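Local coordinates for protein putative short-chain oxidoreductase (Thermus thermophilus, PDB 2YUT) that binds NADP in a Rossmann-type fold and probably acts as an oxidoreductase of the short-chain dehydrogenase/reductase family, at residues Leu70-Gly78 against Met93-Val104; Leu161-Thr169 against Ala182-Val192. All coordinates share one frame; numbering follows the deposited sequence.

Contact 1: Leu70-Gly78 against Met93-Val104; sequences LVHAVGKAG and MLAAHLLTAAFV. With NAP (NADP nicotinamide-adenine-dinucleotide phosphate), chain B.
His-72 and Thr-100 make the one direct hydrogen bond between strand end and helix: NE2 of His-72 donates to OG1 of Thr-100 at 2.8 Å, with an N-H...O angle of 164° and the hydroxyl lying in the ring plane. The hydroxyl passes the bond on, since Thr-100 OG1 donates to Ala-96 O at 2.7 Å from above the carbonyl plane. With CG turned anti to the backbone N (chi1 -165°), the His-72 ring reaches down to the helix, where CG2 of Val-104 comes within 3.7 Å of CE1 and CB of Ala-101 lies by CD2. Thr-100 OG1 would probably lose its donor were an alanine here in place of His-72, and a gap would open beside Val-104 and Ala-101.

Among apolar contacts, CD2 of Leu-70 meets CG1 of Val-104, and the selenomethionine Met-93 bends its chain so that CE touches CB of Lys-76 at 3.7 Å. The CG1 methyl of Val-74 rests 3.4 Å from Ala-96 O, the carbonyl oxygen that Thr-100 OG1 also uses.

The His-97 ring carries Gly-75 CA over one face, a CH-pi contact 4.0 Å from the centroid, while its ND1 donates to Met-93 O, which lies in the ring plane. A water links Val-74 O to His-97 O. Val-74 O also accepts from O3D of NADP at 2.6 Å, and Gly-75 N donates to O4B, marking a cofactor-binding loop, as expected of a Rossmann fold.

Strand residues 70-72 run nearly antiparallel to helix residues 93-104 (159°). Strand 67-72 lies between strands 2-6 and 114-119; helix 132-153 packs beside helix 89-107, and Leu-94 meets Leu-94 of the second subunit.

Contact 2: Leu161-Thr169 against Ala182-Val192; sequences LVRLPAVAT and ALSPEEAARKV. With NAP (NADP nicotinamide-adenine-dinucleotide phosphate), chain B.
The Pro-165 ring presses its CG on CD1 of Leu-183 at 3.5 Å, the two side chains crossing at about a right angle. The guanidinium of Arg-190 grips the Glu-187 carboxylate side-on, NE to OE1 and NH2 to OE2; both oxygens lie near the guanidinium plane, yet the nitrogens approach from above the carboxylate plane. This salt bridge is internal to the helix and does not join the two segments.

Across the contact, Val-167 and Leu-183 form a single beta bridge. Leu-183 N donates to Ala-166 O at 3.0 Å, and Ala-168 N to Leu-183 O at 2.8 Å, almost straight at 172°. This pairing follows strand 158-162, the last of the parallel Rossmann sheet, and precedes helix 185-196, whose N-cap Ser-184 accepts from Glu-187 N through OG. Val-167 also holds the nicotinamide carboxamide of NADP: its backbone N donates to O7N at 2.8 Å, and N7N returns a weak bond to Val-167 O.

CG1 of Val-167, anti to the backbone N (chi1 -177°), lies 3.6 Å from Pro-185 CA, while CG2 turns to Ala-188 CB. Leu-164 CD2 bridges Ala-188 CB and Val-192 CG2, the latter also meeting Val-162 CG1 at 3.9 Å.

How the contacts relate
From the N terminus, contact 1 comes first: strand 67-72 and its following loop meet helix 89-107, closing an excursion of 14 residues between Gly-78 and Met-93. The chain then passes through strand 114-119 and helix 132-153 to strand 158-162, where contact 2 begins; it closes a 12-residue excursion between Thr-169 and Ala-182. The two are in series, neither nested nor crossing. The centres of contact 1 and contact 2 are about 17 Å apart; the nearest atoms of contact 1 and contact 2 are about 6 Å apart. Strand 114-119 separates their strands in the common parallel sheet, and the NADP bridges both: 70-78 meets its adenosine and nicotinamide ribose, 161-169 its nicotinamide and a phosphate.

Contact 1: Leu70-Gly78 against Met93-Val104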
loop_
_atom_site.group_PDB
_atom_site.type_symbol
_atom_site.label_atom_id
_atom_site.label_comp_id
_atom_site.label_asym_id
_atom_site.label_seq_id
_atom_site.Cartn_x
_atom_site.Cartn_y
_atom_site.Cartn_z
ATOM N N LEU A 70 -15.173 -14.025 -8.614
ATOM C CA LEU A 70 -13.767 -13.794 -8.922
ATOM C C LEU A 70 -12.961 -14.085 -7.662
ATOM O O LEU A 70 -13.291 -13.600 -6.579
ATOM C CB LEU A 70 -13.536 -12.337 -9.346
ATOM C CG LEU A 70 -12.084 -11.834 -9.356
ATOM C CD1 LEU A 70 -11.301 -12.492 -10.492
ATOM C CD2 LEU A 70 -12.075 -10.318 -9.521
ATOM N N VAL A 71 -11.925 -14.906 -7.799
ATOM C CA VAL A 71 -11.057 -15.223 -6.677
ATOM C C VAL A 71 -9.646 -14.872 -7.138
ATOM O O VAL A 71 -9.060 -15.576 -7.965
ATOM C CB VAL A 71 -11.119 -16.721 -6.291
ATOM C CG1 VAL A 71 -10.241 -16.971 -5.078
ATOM C CG2 VAL A 71 -12.559 -17.131 -5.986
ATOM N N HIS A 72 -9.116 -13.774 -6.606
ATOM C CA HIS A 72 -7.784 -13.285 -6.965
ATOM C C HIS A 72 -6.735 -13.844 -5.992
ATOM O O HIS A 72 -6.294 -13.159 -5.066
ATOM C CB HIS A 72 -7.799 -11.750 -6.929
ATOM C CG HIS A 72 -6.631 -11.101 -7.607
ATOM N ND1 HIS A 72 -6.443 -11.143 -8.973
ATOM C CD2 HIS A 72 -5.614 -10.357 -7.110
ATOM C CE1 HIS A 72 -5.361 -10.451 -9.287
ATOM N NE2 HIS A 72 -4.841 -9.962 -8.174
ATOM N N ALA A 73 -6.351 -15.100 -6.203
ATOM C CA ALA A 73 -5.373 -15.766 -5.344
ATOM C C ALA A 73 -3.973 -15.471 -5.871
ATOM O O ALA A 73 -3.170 -16.379 -6.088
ATOM C CB ALA A 73 -5.630 -17.277 -5.333
ATOM N N VAL A 74 -3.697 -14.188 -6.063
ATOM C CA VAL A 74 -2.426 -13.729 -6.603
ATOM C C VAL A 74 -1.536 -13.064 -5.561
ATOM O O VAL A 74 -2.002 -12.301 -4.709
ATOM C CB VAL A 74 -2.681 -12.739 -7.759
ATOM C CG1 VAL A 74 -1.375 -12.167 -8.271
ATOM C CG2 VAL A 74 -3.423 -13.453 -8.878
ATOM N N GLY A 75 -0.247 -13.354 -5.640
ATOM C CA GLY A 75 0.691 -12.771 -4.707
ATOM C C GLY A 75 2.075 -13.364 -4.826
ATOM O O GLY A 75 2.318 -14.271 -5.624
ATOM N N LYS A 76 2.981 -12.837 -4.013
ATOM C CA LYS A 76 4.373 -13.259 -3.960
ATOM C C LYS A 76 4.875 -12.880 -2.576
ATOM O O LYS A 76 4.327 -11.981 -1.943
ATOM C CB LYS A 76 5.195 -12.537 -5.030
ATOM C CG LYS A 76 5.196 -13.235 -6.370
ATOM C CD LYS A 76 6.091 -14.465 -6.331
ATOM C CE LYS A 76 5.832 -15.389 -7.512
ATOM N NZ LYS A 76 4.480 -16.006 -7.423
ATOM N N ALA A 77 5.907 -13.561 -2.101
ATOM C CA ALA A 77 6.429 -13.262 -0.778
ATOM C C ALA A 77 7.920 -12.973 -0.839
ATOM O O ALA A 77 8.594 -13.337 -1.800
ATOM C CB ALA A 77 6.151 -14.424 0.163
ATOM N N GLY A 78 8.426 -12.307 0.191
ATOM C CA GLY A 78 9.834 -11.968 0.239
ATOM C C GLY A 78 10.194 -11.383 1.586
ATOM O O GLY A 78 9.357 -10.772 2.246
HETATM N N MSE A 93 6.480 -6.318 -4.715
HETATM C CA MSE A 93 5.379 -6.689 -3.835
HETATM C C MSE A 93 4.100 -5.940 -4.190
HETATM O O MSE A 93 3.024 -6.537 -4.262
HETATM C CB MSE A 93 5.751 -6.420 -2.377
HETATM C CG MSE A 93 6.762 -7.405 -1.797
HETATM SE SE MSE A 93 6.130 -9.260 -1.805
HETATM C CE MSE A 93 7.134 -9.884 -3.340
ATOM N N LEU A 94 4.220 -4.632 -4.409
ATOM C CA LEU A 94 3.069 -3.812 -4.770
ATOM C C LEU A 94 2.503 -4.237 -6.125
ATOM O O LEU A 94 1.291 -4.260 -6.322
ATOM C CB LEU A 94 3.456 -2.327 -4.807
ATOM C CG LEU A 94 3.440 -1.566 -3.472
ATOM C CD1 LEU A 94 2.012 -1.475 -2.967
ATOM C CD2 LEU A 94 4.306 -2.268 -2.438
ATOM N N ALA A 95 3.386 -4.572 -7.058
ATOM C CA ALA A 95 2.952 -4.999 -8.382
ATOM C C ALA A 95 2.185 -6.321 -8.292
ATOM O O ALA A 95 1.086 -6.450 -8.828
ATOM C CB ALA A 95 4.159 -5.162 -9.303
ATOM N N ALA A 96 2.769 -7.292 -7.596
ATOM C CA ALA A 96 2.152 -8.605 -7.456
ATOM C C ALA A 96 0.831 -8.591 -6.694
ATOM O O ALA A 96 -0.140 -9.210 -7.134
ATOM C CB ALA A 96 3.125 -9.573 -6.789
ATOM N N HIS A 97 0.786 -7.885 -5.567
ATOM C CA HIS A 97 -0.434 -7.841 -4.756
ATOM C C HIS A 97 -1.478 -6.784 -5.102
ATOM O O HIS A 97 -2.671 -7.089 -5.160
ATOM C CB HIS A 97 -0.095 -7.673 -3.272
ATOM C CG HIS A 97 0.700 -8.799 -2.697
ATOM N ND1 HIS A 97 2.067 -8.890 -2.832
ATOM C CD2 HIS A 97 0.323 -9.867 -1.955
ATOM C CE1 HIS A 97 2.501 -9.962 -2.193
ATOM N NE2 HIS A 97 1.461 -10.572 -1.651
ATOM N N LEU A 98 -1.034 -5.549 -5.323
ATOM C CA LEU A 98 -1.950 -4.445 -5.594
ATOM C C LEU A 98 -2.283 -4.149 -7.050
ATOM O O LEU A 98 -3.459 -4.027 -7.403
ATOM C CB LEU A 98 -1.421 -3.162 -4.933
ATOM C CG LEU A 98 -2.241 -1.881 -5.126
ATOM C CD1 LEU A 98 -3.595 -2.037 -4.446
ATOM C CD2 LEU A 98 -1.488 -0.687 -4.543
ATOM N N LEU A 99 -1.266 -4.011 -7.892
ATOM C CA LEU A 99 -1.512 -3.703 -9.290
ATOM C C LEU A 99 -2.306 -4.809 -9.984
ATOM O O LEU A 99 -3.198 -4.520 -10.778
ATOM C CB LEU A 99 -0.193 -3.437 -10.023
ATOM C CG LEU A 99 0.619 -2.237 -9.508
ATOM C CD1 LEU A 99 1.762 -1.964 -10.468
ATOM C CD2 LEU A 99 -0.263 -0.996 -9.391
ATOM N N THR A 100 -1.993 -6.067 -9.687
ATOM C CA THR A 100 -2.729 -7.168 -10.308
ATOM C C THR A 100 -4.209 -7.035 -9.957
ATOM O O THR A 100 -5.070 -7.146 -10.823
ATOM C CB THR A 100 -2.232 -8.550 -9.822
ATOM O OG1 THR A 100 -2.410 -8.654 -8.403
ATOM C CG2 THR A 100 -0.760 -8.748 -10.179
ATOM N N ALA A 101 -4.484 -6.783 -8.681
ATOM C CA ALA A 101 -5.849 -6.636 -8.176
ATOM C C ALA A 101 -6.550 -5.414 -8.755
ATOM O O ALA A 101 -7.715 -5.485 -9.145
ATOM C CB ALA A 101 -5.829 -6.544 -6.650
ATOM N N ALA A 102 -5.832 -4.294 -8.808
ATOM C CA ALA A 102 -6.391 -3.053 -9.333
ATOM C C ALA A 102 -6.718 -3.182 -10.825
ATOM O O ALA A 102 -7.788 -2.772 -11.263
ATOM C CB ALA A 102 -5.410 -1.890 -9.097
ATOM N N PHE A 103 -5.805 -3.751 -11.607
ATOM C CA PHE A 103 -6.069 -3.909 -13.037
ATOM C C PHE A 103 -7.225 -4.889 -13.274
ATOM O O PHE A 103 -8.089 -4.651 -14.115
ATOM C CB PHE A 103 -4.812 -4.382 -13.781
ATOM C CG PHE A 103 -3.675 -3.389 -13.757
ATOM C CD1 PHE A 103 -3.920 -2.028 -13.580
ATOM C CD2 PHE A 103 -2.361 -3.814 -13.931
ATOM C CE1 PHE A 103 -2.871 -1.106 -13.577
ATOM C CE2 PHE A 103 -1.304 -2.900 -13.930
ATOM C CZ PHE A 103 -1.561 -1.543 -13.751
ATOM N N VAL A 104 -7.245 -5.984 -12.525
ATOM C CA VAL A 104 -8.314 -6.966 -12.669
ATOM C C VAL A 104 -9.671 -6.354 -12.303
ATOM O O VAL A 104 -10.637 -6.479 -13.050
ATOM C CB VAL A 104 -8.061 -8.206 -11.770
ATOM C CG1 VAL A 104 -9.338 -9.029 -11.631
ATOM C CG2 VAL A 104 -6.953 -9.063 -12.377
HETATM P PA NAP B . 1.385 -19.075 -4.305
HETATM O O1A NAP B . 2.911 -18.588 -4.463
HETATM O O2A NAP B . 1.264 -20.537 -4.103
HETATM O O5B NAP B . 0.631 -18.584 -5.637
HETATM C C5B NAP B . 0.768 -17.235 -6.087
HETATM C C4B NAP B . -0.022 -17.027 -7.378
HETATM O O4B NAP B . 0.132 -15.654 -7.780
HETATM C C3B NAP B . 0.561 -17.889 -8.502
HETATM O O3B NAP B . -0.498 -18.439 -9.291
HETATM C C2B NAP B . 1.346 -16.869 -9.324
HETATM O O2B NAP B . 1.363 -17.274 -10.695
HETATM C C1B NAP B . 0.383 -15.690 -9.192
HETATM N N9A NAP B . 1.036 -14.441 -9.644
HETATM C C8A NAP B . 2.085 -13.859 -9.068
HETATM N N7A NAP B . 2.426 -12.773 -9.758
HETATM C C5A NAP B . 1.586 -12.663 -10.783
HETATM C C6A NAP B . 1.459 -11.767 -11.836
HETATM N N6A NAP B . 2.295 -10.738 -11.951
HETATM N N1A NAP B . 0.484 -11.959 -12.736
HETATM C C2A NAP B . -0.349 -12.980 -12.631
HETATM N N3A NAP B . -0.257 -13.852 -11.644
HETATM C C4A NAP B . 0.695 -13.724 -10.710
HETATM O O3 NAP B . 0.788 -18.198 -3.092
HETATM P PN NAP B . -0.548 -18.605 -2.289
HETATM O O1N NAP B . -0.170 -19.165 -0.971
HETATM O O2N NAP B . -1.444 -19.395 -3.162
HETATM O O5D NAP B . -1.238 -17.179 -2.001
HETATM C C5D NAP B . -2.421 -16.781 -2.699
HETATM C C4D NAP B . -2.972 -15.461 -2.151
HETATM O O4D NAP B . -3.228 -15.664 -0.748
HETATM C C3D NAP B . -1.917 -14.356 -2.236
HETATM O O3D NAP B . -2.529 -13.063 -2.274
HETATM C C2D NAP B . -1.182 -14.546 -0.912
HETATM O O2D NAP B . -0.500 -13.352 -0.517
HETATM C C1D NAP B . -2.398 -14.750 -0.011
HETATM N N1N NAP B . -2.047 -15.260 1.333
HETATM C C2N NAP B . -1.274 -16.421 1.464
HETATM C C3N NAP B . -0.944 -16.893 2.729
HETATM C C7N NAP B . -0.106 -18.165 2.876
HETATM O O7N NAP B . 0.350 -18.502 3.967
HETATM N N7N NAP B . 0.085 -18.844 1.747
HETATM C C4N NAP B . -1.379 -16.213 3.861
HETATM C C5N NAP B . -2.147 -15.061 3.737
HETATM C C6N NAP B . -2.483 -14.580 2.477
HETATM P P2B NAP B . 2.546 -18.185 -11.301
HETATM O O1X NAP B . 2.942 -19.274 -10.183
HETATM O O2X NAP B . 1.864 -18.997 -12.513
HETATM O O3X NAP B . 3.708 -17.381 -11.741
HETATM O O HOH W 1 -3.460 -9.799 -4.286
#

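Contact 2: Leu161-Thr169 against Ala182-Val192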
loop_
_atom_site.group_PDB
_atom_site.type_symbol
_atom_site.label_atom_id
_atom_site.label_comp_id
_atom_site.label_asym_id
_atom_site.label_seq_id
_atom_site.Cartn_x
_atom_site.Cartn_y
_atom_site.Cartn_z
ATOM N N LEU A 161 -13.069 -9.247 1.517
ATOM C CA LEU A 161 -11.666 -9.243 1.901
ATOM C C LEU A 161 -11.410 -10.424 2.831
ATOM O O LEU A 161 -12.026 -10.542 3.888
ATOM C CB LEU A 161 -11.307 -7.925 2.602
ATOM C CG LEU A 161 -9.838 -7.646 2.953
ATOM C CD1 LEU A 161 -9.412 -8.457 4.155
ATOM C CD2 LEU A 161 -8.961 -7.963 1.755
ATOM N N VAL A 162 -10.499 -11.302 2.431
ATOM C CA VAL A 162 -10.182 -12.473 3.237
ATOM C C VAL A 162 -8.835 -12.370 3.949
ATOM O O VAL A 162 -7.826 -12.000 3.346
ATOM C CB VAL A 162 -10.155 -13.760 2.372
ATOM C CG1 VAL A 162 -9.779 -14.956 3.239
ATOM C CG2 VAL A 162 -11.507 -13.975 1.694
ATOM N N ARG A 163 -8.832 -12.693 5.238
ATOM C CA ARG A 163 -7.608 -12.700 6.023
ATOM C C ARG A 163 -7.371 -14.143 6.449
ATOM O O ARG A 163 -8.102 -14.696 7.268
ATOM C CB ARG A 163 -7.729 -11.787 7.244
ATOM C CG ARG A 163 -7.506 -10.315 6.919
ATOM C CD ARG A 163 -7.655 -9.440 8.157
ATOM N NE ARG A 163 -7.343 -8.041 7.883
ATOM C CZ ARG A 163 -7.462 -7.062 8.774
ATOM N NH1 ARG A 163 -7.889 -7.332 10.002
ATOM N NH2 ARG A 163 -7.141 -5.817 8.445
ATOM N N LEU A 164 -6.348 -14.750 5.863
ATOM C CA LEU A 164 -6.016 -16.133 6.151
ATOM C C LEU A 164 -4.798 -16.254 7.039
ATOM O O LEU A 164 -3.911 -15.405 7.012
ATOM C CB LEU A 164 -5.714 -16.890 4.850
ATOM C CG LEU A 164 -6.816 -17.117 3.811
ATOM C CD1 LEU A 164 -6.198 -17.631 2.523
ATOM C CD2 LEU A 164 -7.832 -18.101 4.345
ATOM N N PRO A 165 -4.752 -17.309 7.864
ATOM C CA PRO A 165 -3.595 -17.514 8.736
ATOM C C PRO A 165 -2.575 -18.150 7.784
ATOM O O PRO A 165 -2.833 -18.231 6.580
ATOM C CB PRO A 165 -4.121 -18.497 9.771
ATOM C CG PRO A 165 -5.073 -19.335 8.958
ATOM C CD PRO A 165 -5.811 -18.295 8.144
ATOM N N ALA A 166 -1.434 -18.603 8.280
ATOM C CA ALA A 166 -0.461 -19.212 7.376
ATOM C C ALA A 166 -1.071 -20.435 6.673
ATOM O O ALA A 166 -1.826 -21.201 7.279
ATOM C CB ALA A 166 0.791 -19.615 8.141
ATOM N N VAL A 167 -0.745 -20.595 5.392
ATOM C CA VAL A 167 -1.234 -21.709 4.579
ATOM C C VAL A 167 -0.014 -22.330 3.900
ATOM O O VAL A 167 0.847 -21.615 3.387
ATOM C CB VAL A 167 -2.234 -21.217 3.499
ATOM C CG1 VAL A 167 -2.794 -22.396 2.715
ATOM C CG2 VAL A 167 -3.364 -20.440 4.154
ATOM N N ALA A 168 0.063 -23.658 3.907
ATOM C CA ALA A 168 1.199 -24.367 3.319
ATOM C C ALA A 168 1.184 -24.382 1.795
ATOM O O ALA A 168 0.568 -25.252 1.187
ATOM C CB ALA A 168 1.248 -25.806 3.855
ATOM N N THR A 169 1.861 -23.412 1.184
ATOM C CA THR A 169 1.940 -23.321 -0.272
ATOM C C THR A 169 3.352 -22.908 -0.664
ATOM O O THR A 169 4.185 -22.607 0.193
ATOM C CB THR A 169 0.987 -22.255 -0.841
ATOM O OG1 THR A 169 1.471 -20.953 -0.479
ATOM C CG2 THR A 169 -0.430 -22.443 -0.297
ATOM N N ALA A 182 0.626 -24.501 9.612
ATOM C CA ALA A 182 0.024 -23.868 8.438
ATOM C C ALA A 182 -1.081 -24.757 7.861
ATOM O O ALA A 182 -0.896 -25.965 7.700
ATOM C CB ALA A 182 1.084 -23.603 7.380
ATOM N N LEU A 183 -2.226 -24.155 7.550
ATOM C CA LEU A 183 -3.359 -24.898 6.999
ATOM C C LEU A 183 -3.050 -25.484 5.632
ATOM O O LEU A 183 -2.164 -25.006 4.926
ATOM C CB LEU A 183 -4.578 -23.989 6.841
ATOM C CG LEU A 183 -5.115 -23.209 8.036
ATOM C CD1 LEU A 183 -6.282 -22.343 7.569
ATOM C CD2 LEU A 183 -5.553 -24.164 9.128
ATOM N N SER A 184 -3.790 -26.525 5.263
ATOM C CA SER A 184 -3.623 -27.124 3.953
ATOM C C SER A 184 -4.368 -26.148 3.052
ATOM O O SER A 184 -5.368 -25.562 3.465
ATOM C CB SER A 184 -4.286 -28.509 3.892
ATOM O OG SER A 184 -5.681 -28.421 4.128
ATOM N N PRO A 185 -3.886 -25.937 1.819
ATOM C CA PRO A 185 -4.613 -24.999 0.962
ATOM C C PRO A 185 -6.077 -25.399 0.754
ATOM O O PRO A 185 -6.951 -24.539 0.665
ATOM C CB PRO A 185 -3.787 -24.989 -0.331
ATOM C CG PRO A 185 -3.022 -26.283 -0.294
ATOM C CD PRO A 185 -2.669 -26.436 1.160
ATOM N N GLU A 186 -6.343 -26.703 0.706
ATOM C CA GLU A 186 -7.708 -27.192 0.520
ATOM C C GLU A 186 -8.616 -26.745 1.659
ATOM O O GLU A 186 -9.766 -26.376 1.438
ATOM C CB GLU A 186 -7.731 -28.724 0.431
ATOM C CG GLU A 186 -7.133 -29.304 -0.847
ATOM C CD GLU A 186 -5.616 -29.333 -0.838
ATOM O OE1 GLU A 186 -5.010 -29.047 0.217
ATOM O OE2 GLU A 186 -5.028 -29.656 -1.892
ATOM N N GLU A 187 -8.090 -26.780 2.879
ATOM C CA GLU A 187 -8.857 -26.375 4.051
ATOM C C GLU A 187 -9.148 -24.868 4.033
ATOM O O GLU A 187 -10.248 -24.437 4.377
ATOM C CB GLU A 187 -8.092 -26.739 5.332
ATOM C CG GLU A 187 -8.885 -26.497 6.604
ATOM C CD GLU A 187 -10.082 -27.431 6.744
ATOM O OE1 GLU A 187 -10.437 -28.127 5.765
ATOM O OE2 GLU A 187 -10.674 -27.465 7.840
ATOM N N ALA A 188 -8.161 -24.068 3.640
ATOM C CA ALA A 188 -8.345 -22.615 3.583
ATOM C C ALA A 188 -9.429 -22.268 2.562
ATOM O O ALA A 188 -10.301 -21.442 2.817
ATOM C CB ALA A 188 -7.028 -21.927 3.210
ATOM N N ALA A 189 -9.372 -22.913 1.404
ATOM C CA ALA A 189 -10.361 -22.673 0.361
ATOM C C ALA A 189 -11.752 -23.103 0.834
ATOM O O ALA A 189 -12.746 -22.425 0.557
ATOM C CB ALA A 189 -9.977 -23.436 -0.910
ATOM N N ARG A 190 -11.824 -24.227 1.544
ATOM C CA ARG A 190 -13.112 -24.719 2.038
ATOM C C ARG A 190 -13.726 -23.703 3.000
ATOM O O ARG A 190 -14.907 -23.376 2.903
ATOM C CB ARG A 190 -12.943 -26.065 2.754
ATOM C CG ARG A 190 -14.258 -26.618 3.331
ATOM C CD ARG A 190 -14.053 -27.914 4.119
ATOM N NE ARG A 190 -13.380 -27.705 5.406
ATOM C CZ ARG A 190 -13.927 -27.100 6.461
ATOM N NH1 ARG A 190 -15.169 -26.629 6.406
ATOM N NH2 ARG A 190 -13.233 -26.974 7.584
ATOM N N LYS A 191 -12.916 -23.199 3.924
ATOM C CA LYS A 191 -13.397 -22.219 4.887
ATOM C C LYS A 191 -13.823 -20.926 4.204
ATOM O O LYS A 191 -14.829 -20.325 4.579
ATOM C CB LYS A 191 -12.322 -21.933 5.940
ATOM C CG LYS A 191 -12.118 -23.086 6.919
ATOM C CD LYS A 191 -11.243 -22.675 8.091
ATOM C CE LYS A 191 -11.177 -23.773 9.139
ATOM N NZ LYS A 191 -10.365 -23.356 10.313
ATOM N N VAL A 192 -13.072 -20.494 3.194
ATOM C CA VAL A 192 -13.441 -19.273 2.495
ATOM C C VAL A 192 -14.783 -19.491 1.807
ATOM O O VAL A 192 -15.717 -18.717 1.996
ATOM C CB VAL A 192 -12.381 -18.871 1.448
ATOM C CG1 VAL A 192 -12.888 -17.699 0.621
ATOM C CG2 VAL A 192 -11.088 -18.491 2.148
HETATM P PA NAP B . 1.385 -19.075 -4.305
HETATM O O1A NAP B . 2.911 -18.588 -4.463
HETATM O O2A NAP B . 1.264 -20.537 -4.103
HETATM O O5B NAP B . 0.631 -18.584 -5.637
HETATM C C5B NAP B . 0.768 -17.235 -6.087
HETATM C C4B NAP B . -0.022 -17.027 -7.378
HETATM O O4B NAP B . 0.132 -15.654 -7.780
HETATM C C3B NAP B . 0.561 -17.889 -8.502
HETATM O O3B NAP B . -0.498 -18.439 -9.291
HETATM C C2B NAP B . 1.346 -16.869 -9.324
HETATM O O2B NAP B . 1.363 -17.274 -10.695
HETATM C C1B NAP B . 0.383 -15.690 -9.192
HETATM N N9A NAP B . 1.036 -14.441 -9.644
HETATM C C8A NAP B . 2.085 -13.859 -9.068
HETATM N N7A NAP B . 2.426 -12.773 -9.758
HETATM C C5A NAP B . 1.586 -12.663 -10.783
HETATM C C6A NAP B . 1.459 -11.767 -11.836
HETATM N N6A NAP B . 2.295 -10.738 -11.951
HETATM N N1A NAP B . 0.484 -11.959 -12.736
HETATM C C2A NAP B . -0.349 -12.980 -12.631
HETATM N N3A NAP B . -0.257 -13.852 -11.644
HETATM C C4A NAP B . 0.695 -13.724 -10.710
HETATM O O3 NAP B . 0.788 -18.198 -3.092
HETATM P PN NAP B . -0.548 -18.605 -2.289
HETATM O O1N NAP B . -0.170 -19.165 -0.971
HETATM O O2N NAP B . -1.444 -19.395 -3.162
HETATM O O5D NAP B . -1.238 -17.179 -2.001
HETATM C C5D NAP B . -2.421 -16.781 -2.699
HETATM C C4D NAP B . -2.972 -15.461 -2.151
HETATM O O4D NAP B . -3.228 -15.664 -0.748
HETATM C C3D NAP B . -1.917 -14.356 -2.236
HETATM O O3D NAP B . -2.529 -13.063 -2.274
HETATM C C2D NAP B . -1.182 -14.546 -0.912
HETATM O O2D NAP B . -0.500 -13.352 -0.517
HETATM C C1D NAP B . -2.398 -14.750 -0.011
HETATM N N1N NAP B . -2.047 -15.260 1.333
HETATM C C2N NAP B . -1.274 -16.421 1.464
HETATM C C3N NAP B . -0.944 -16.893 2.729
HETATM C C7N NAP B . -0.106 -18.165 2.876
HETATM O O7N NAP B . 0.350 -18.502 3.967
HETATM N N7N NAP B . 0.085 -18.844 1.747
HETATM C C4N NAP B . -1.379 -16.213 3.861
HETATM C C5N NAP B . -2.147 -15.061 3.737
HETATM C C6N NAP B . -2.483 -14.580 2.477
HETATM P P2B NAP B . 2.546 -18.185 -11.301
HETATM O O1X NAP B . 2.942 -19.274 -10.183
HETATM O O2X NAP B . 1.864 -18.997 -12.513
HETATM O O3X NAP B . 3.708 -17.381 -11.741
#